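Local coordinates for protein MstE (PDB 6SBF) that probably cyclises isoprenoid chains as a monodomain class II terpene cyclase, building complex scaffolds on the way to merosterol-type natural products, at residues A[273-278]-A[282-287]; A[214-219]-A[246-251]. The protein carries 1 engineered substitution. All coordinates share one frame; numbering follows the deposited sequence. Where two conformers were deposited one is given.

Contact 1: residues A[273-278]-A[282-287]; sequences RLLLLN and AEVKAA
Leu275 and Val284 meet where helix 265-275 hands over to helix 282-298, two successive helices of the alpha6-alpha6 barrel of this class II terpene cyclase, joined by a short turn. Leu275 can be followed outward atom by atom. Its CB already lies 4.0 Å from Val284 CG1. With CG anti to the carbonyl carbon (chi1 -66°), the two methyls are carried to different residues: CD2 comes within 4.1 Å of the same Val284 CG1, while CD1 touches Ala287 CB, one helical turn further on, also at 4.1 Å. The leucine therefore spans two residues on one side of helix 282-298, a branched chain facing a beta-branched residue and a small one. Alanine suits its position because the single methyl receives CD1 while leaving room for Leu246 of helix 235-248.

Val284 carries the other half of the contact through one branch. With CG1 anti to its own backbone N (chi1 175°), that methyl faces the two ends of the type I beta turn from Leu275 to Asn278. Valine fits here because its beta branch keeps the methyl close to the backbone, short enough to meet both the turn's carbonyls and Leu275 CB. The polar groups of this turn have their own partners: Leu275 O accepts a hydrogen bond from Arg288 NH1, and the Asn278 amide gives ND2 to Glu239 while OD1 receives the backbone N-H groups of Val280 and Asp281. Asn278 thus ties the linker together and fastens it to helix 235-248. Val284 CG1 touches two backbone oxygens, Leu275 O at 3.3 Å and Asn278 O at 3.8 Å.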
# COMPACT_ATOMS: atom_id res chain seq x y z
N ARG A 273 -9.70 0.63 -6.52
CA ARG A 273 -9.60 1.95 -5.89
C ARG A 273 -9.33 3.02 -6.98
O ARG A 273 -9.94 4.10 -6.93
CB ARG A 273 -8.48 1.99 -4.87
CG ARG A 273 -8.90 1.39 -3.59
CD ARG A 273 -7.87 1.56 -2.48
NE ARG A 273 -7.42 2.91 -2.10
CZ ARG A 273 -6.86 3.22 -0.92
NH1 ARG A 273 -6.88 2.36 0.08
NH2 ARG A 273 -6.28 4.39 -0.73
N LEU A 274 -8.44 2.74 -7.91
CA LEU A 274 -8.15 3.70 -9.00
C LEU A 274 -9.44 4.03 -9.77
O LEU A 274 -9.70 5.22 -10.09
CB LEU A 274 -7.10 3.10 -9.91
CG LEU A 274 -6.80 3.85 -11.21
CD1 LEU A 274 -6.33 5.26 -11.02
CD2 LEU A 274 -5.75 3.04 -11.99
N LEU A 275 -10.24 3.05 -10.05
CA LEU A 275 -11.46 3.21 -10.88
C LEU A 275 -12.56 4.01 -10.13
O LEU A 275 -13.47 4.48 -10.78
CB LEU A 275 -12.00 1.87 -11.36
CG LEU A 275 -11.10 1.11 -12.35
CD1 LEU A 275 -11.66 -0.27 -12.56
CD2 LEU A 275 -10.92 1.86 -13.64
N LEU A 276 -12.44 4.19 -8.82
CA LEU A 276 -13.39 5.03 -8.06
C LEU A 276 -13.15 6.50 -8.36
O LEU A 276 -13.99 7.33 -7.95
CB LEU A 276 -13.24 4.76 -6.59
CG LEU A 276 -13.69 3.35 -6.18
CD1 LEU A 276 -13.35 3.13 -4.75
CD2 LEU A 276 -15.21 3.22 -6.37
N LEU A 277 -12.08 6.86 -9.07
CA LEU A 277 -11.79 8.29 -9.31
C LEU A 277 -12.56 8.85 -10.50
O LEU A 277 -12.42 10.05 -10.75
CB LEU A 277 -10.28 8.49 -9.44
CG LEU A 277 -9.52 8.12 -8.18
CD1 LEU A 277 -8.02 8.23 -8.41
CD2 LEU A 277 -9.92 8.97 -6.96
N ASN A 278 -13.36 8.04 -11.14
CA ASN A 278 -14.30 8.50 -12.19
C ASN A 278 -15.65 7.89 -11.87
O ASN A 278 -15.80 6.70 -11.88
CB ASN A 278 -13.82 8.14 -13.60
CG ASN A 278 -14.80 8.60 -14.67
OD1 ASN A 278 -15.97 8.29 -14.59
ND2 ASN A 278 -14.33 9.38 -15.62
N ALA A 282 -19.83 5.11 -17.76
CA ALA A 282 -20.59 3.84 -17.64
C ALA A 282 -19.64 2.66 -17.78
O ALA A 282 -19.89 1.63 -17.09
CB ALA A 282 -21.69 3.74 -18.65
N GLU A 283 -18.63 2.75 -18.61
CA GLU A 283 -17.67 1.62 -18.81
C GLU A 283 -16.87 1.40 -17.53
O GLU A 283 -16.64 0.24 -17.11
CB GLU A 283 -16.73 1.90 -19.98
CG GLU A 283 -15.89 0.73 -20.42
CD GLU A 283 -15.17 1.01 -21.73
OE1 GLU A 283 -14.48 0.08 -22.27
OE2 GLU A 283 -15.32 2.15 -22.23
N VAL A 284 -16.44 2.49 -16.91
CA VAL A 284 -15.72 2.43 -15.62
C VAL A 284 -16.63 1.82 -14.54
O VAL A 284 -16.16 0.92 -13.83
CB VAL A 284 -15.15 3.79 -15.21
CG1 VAL A 284 -14.53 3.72 -13.84
CG2 VAL A 284 -14.13 4.31 -16.22
N LYS A 285 -17.88 2.25 -14.46
CA LYS A 285 -18.84 1.71 -13.49
C LYS A 285 -18.94 0.19 -13.70
O LYS A 285 -18.97 -0.60 -12.72
CB LYS A 285 -20.19 2.41 -13.62
CG LYS A 285 -21.20 1.91 -12.60
CD LYS A 285 -22.51 2.66 -12.63
CE LYS A 285 -23.24 2.61 -11.30
NZ LYS A 285 -24.68 2.87 -11.46
N ALA A 286 -19.11 -0.26 -14.94
CA ALA A 286 -19.30 -1.69 -15.22
C ALA A 286 -18.01 -2.46 -14.83
O ALA A 286 -18.10 -3.59 -14.40
CB ALA A 286 -19.64 -1.90 -16.68
N ALA A 287 -16.84 -1.88 -15.06
CA ALA A 287 -15.57 -2.52 -14.71
C ALA A 287 -15.48 -2.69 -13.20
O ALA A 287 -15.07 -3.74 -12.70
CB ALA A 287 -14.44 -1.69 -15.26

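Contact 2: residues A[214-219]-A[246-251]; sequences DHEYTT and LKRLCP
Glu216 OE1 is held by two nitrogens of Arg248, NE at 2.7 Å and NH2 at 2.9 Å from it. The salt bridge is side-on, yet both N-H groups converge on one oxygen, so neither is straight: the angle at hydrogen is 149° for NE and 136° for NH2. NH2 arrives on the syn side of the carboxylate, and NE almost in line with the C-O bond. The two flat groups are nearly coplanar, 27° apart, with OE1 at the edge of the guanidinium. The arginine folds back to present this edge, its chain bent at chi2 and chi3, and a long flexible side chain is what lets it do so.

The bridge joins the first turn of helix 215-229 to the last turn of helix 235-248, neighbouring helices of the alpha6-alpha6 barrel in the squalene-hopene cyclase-like region. The side chains of Glu216 and Arg248 both touch Val255, and Glu216 also packs on Trp244 and Ala267.

The second carboxylate oxygen, OE2, takes a hydrogen bond from a water 2.7 Å away. That water donates its other hydrogen to Asp214 OD1, linking two acids that would otherwise probably repel each other, and it accepts a weak, longer bond from Arg248 NH2. Asp214 OD1 itself stays 5.8 Å from Arg248 NH2.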
# COMPACT_ATOMS: atom_id res chain seq x y z
N ASP A 214 3.46 -4.58 -8.55
CA ASP A 214 2.16 -4.27 -9.18
C ASP A 214 2.00 -2.75 -9.28
O ASP A 214 1.76 -2.05 -8.23
CB ASP A 214 1.04 -4.89 -8.36
CG ASP A 214 1.10 -6.41 -8.35
OD1 ASP A 214 1.13 -6.99 -9.46
OD2 ASP A 214 1.12 -7.02 -7.27
N HIS A 215 2.03 -2.19 -10.48
CA HIS A 215 1.97 -0.75 -10.72
C HIS A 215 0.62 -0.16 -10.29
O HIS A 215 0.55 1.07 -10.12
CB HIS A 215 2.16 -0.44 -12.20
CG HIS A 215 3.42 -0.94 -12.80
ND1 HIS A 215 4.60 -1.00 -12.09
CD2 HIS A 215 3.68 -1.35 -14.08
CE1 HIS A 215 5.55 -1.48 -12.91
NE2 HIS A 215 5.00 -1.72 -14.11
N GLU A 216 -0.41 -0.98 -10.12
CA GLU A 216 -1.73 -0.49 -9.66
C GLU A 216 -1.61 0.20 -8.29
O GLU A 216 -2.36 1.12 -8.06
CB GLU A 216 -2.71 -1.65 -9.64
CG GLU A 216 -2.97 -2.30 -11.01
CD GLU A 216 -1.87 -3.18 -11.55
OE1 GLU A 216 -1.90 -3.45 -12.80
OE2 GLU A 216 -1.01 -3.64 -10.75
N TYR A 217 -0.75 -0.29 -7.43
CA TYR A 217 -0.54 0.32 -6.11
C TYR A 217 -0.10 1.76 -6.26
O TYR A 217 -0.76 2.69 -5.72
CB TYR A 217 0.49 -0.52 -5.35
CG TYR A 217 0.95 0.04 -4.03
CD1 TYR A 217 1.98 0.93 -3.93
CD2 TYR A 217 0.40 -0.38 -2.85
CE1 TYR A 217 2.46 1.41 -2.72
CE2 TYR A 217 0.85 0.09 -1.62
CZ TYR A 217 1.87 0.99 -1.53
OH TYR A 217 2.32 1.44 -0.32
N THR A 218 0.97 2.02 -6.98
CA THR A 218 1.52 3.38 -7.10
C THR A 218 0.54 4.22 -7.90
O THR A 218 0.40 5.43 -7.61
CB THR A 218 2.94 3.37 -7.68
OG1 THR A 218 3.77 2.56 -6.84
CG2 THR A 218 3.55 4.73 -7.77
N THR A 219 -0.05 3.66 -8.94
CA THR A 219 -0.93 4.44 -9.83
C THR A 219 -2.15 4.90 -9.03
O THR A 219 -2.55 6.07 -9.12
CB THR A 219 -1.30 3.62 -11.06
OG1 THR A 219 -0.09 3.29 -11.77
CG2 THR A 219 -2.24 4.40 -11.98
N LEU A 246 -8.78 0.91 -16.57
CA LEU A 246 -9.86 0.23 -17.31
C LEU A 246 -9.25 -0.81 -18.27
O LEU A 246 -9.81 -1.90 -18.40
CB LEU A 246 -10.67 1.31 -18.05
CG LEU A 246 -11.86 0.79 -18.79
CD1 LEU A 246 -12.86 0.14 -17.83
CD2 LEU A 246 -12.49 1.95 -19.51
N LYS A 247 -8.11 -0.49 -18.90
CA LYS A 247 -7.37 -1.44 -19.79
C LYS A 247 -6.82 -2.63 -19.00
O LYS A 247 -6.81 -3.75 -19.48
CB LYS A 247 -6.28 -0.67 -20.57
CG LYS A 247 -5.62 -1.45 -21.70
CD LYS A 247 -4.35 -2.24 -21.43
CE LYS A 247 -3.78 -2.83 -22.71
NZ LYS A 247 -3.20 -4.19 -22.53
N ARG A 248 -6.32 -2.36 -17.80
CA ARG A 248 -5.73 -3.39 -16.92
C ARG A 248 -6.75 -4.41 -16.44
O ARG A 248 -6.40 -5.59 -16.21
CB ARG A 248 -5.00 -2.78 -15.73
CG ARG A 248 -3.76 -1.96 -16.05
CD ARG A 248 -2.61 -2.81 -16.55
NE ARG A 248 -2.14 -3.72 -15.50
CZ ARG A 248 -1.44 -4.83 -15.70
NH1 ARG A 248 -1.00 -5.17 -16.88
NH2 ARG A 248 -1.06 -5.55 -14.67
N LEU A 249 -7.97 -3.99 -16.23
CA LEU A 249 -9.01 -4.90 -15.75
C LEU A 249 -9.58 -5.66 -16.95
O LEU A 249 -10.03 -5.08 -17.92
CB LEU A 249 -10.09 -4.14 -15.01
CG LEU A 249 -10.87 -5.01 -14.07
CD1 LEU A 249 -10.10 -5.24 -12.77
CD2 LEU A 249 -12.21 -4.47 -13.82
N CYS A 250 -9.49 -6.96 -16.95
CA CYS A 250 -10.09 -7.66 -18.08
C CYS A 250 -11.58 -7.79 -17.79
O CYS A 250 -12.09 -7.51 -16.69
CB CYS A 250 -9.48 -9.02 -18.30
SG CYS A 250 -10.01 -10.18 -17.03
N PRO A 251 -12.31 -8.24 -18.82
CA PRO A 251 -13.77 -8.36 -18.72
C PRO A 251 -14.25 -9.29 -17.60
O PRO A 251 -15.34 -9.07 -17.07
CB PRO A 251 -14.19 -8.85 -20.11
CG PRO A 251 -13.08 -8.35 -21.01
CD PRO A 251 -11.81 -8.49 -20.18
O HOH W 1 0.29 -5.76 -11.82

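How the contacts relate
Both contacts belong to the squalene-hopene cyclase-like region and lie on the same side of the chain's centre, their own centres about 11 Å apart. They come in series: contact 2 links helices 215-229 and 235-248 and closes before contact 1 links helices 265-275 and 282-298. Four consecutive helices are therefore joined pairwise, by a charged bridge in one case and by apolar packing in the other. The two also touch. Leu246 in the last turn of helix 235-248 and Leu249 just beyond it pack against Ala287, and Leu246 also meets Leu275 and Glu283, which continues the alpha6-alpha6 packing from one helix pair to the next.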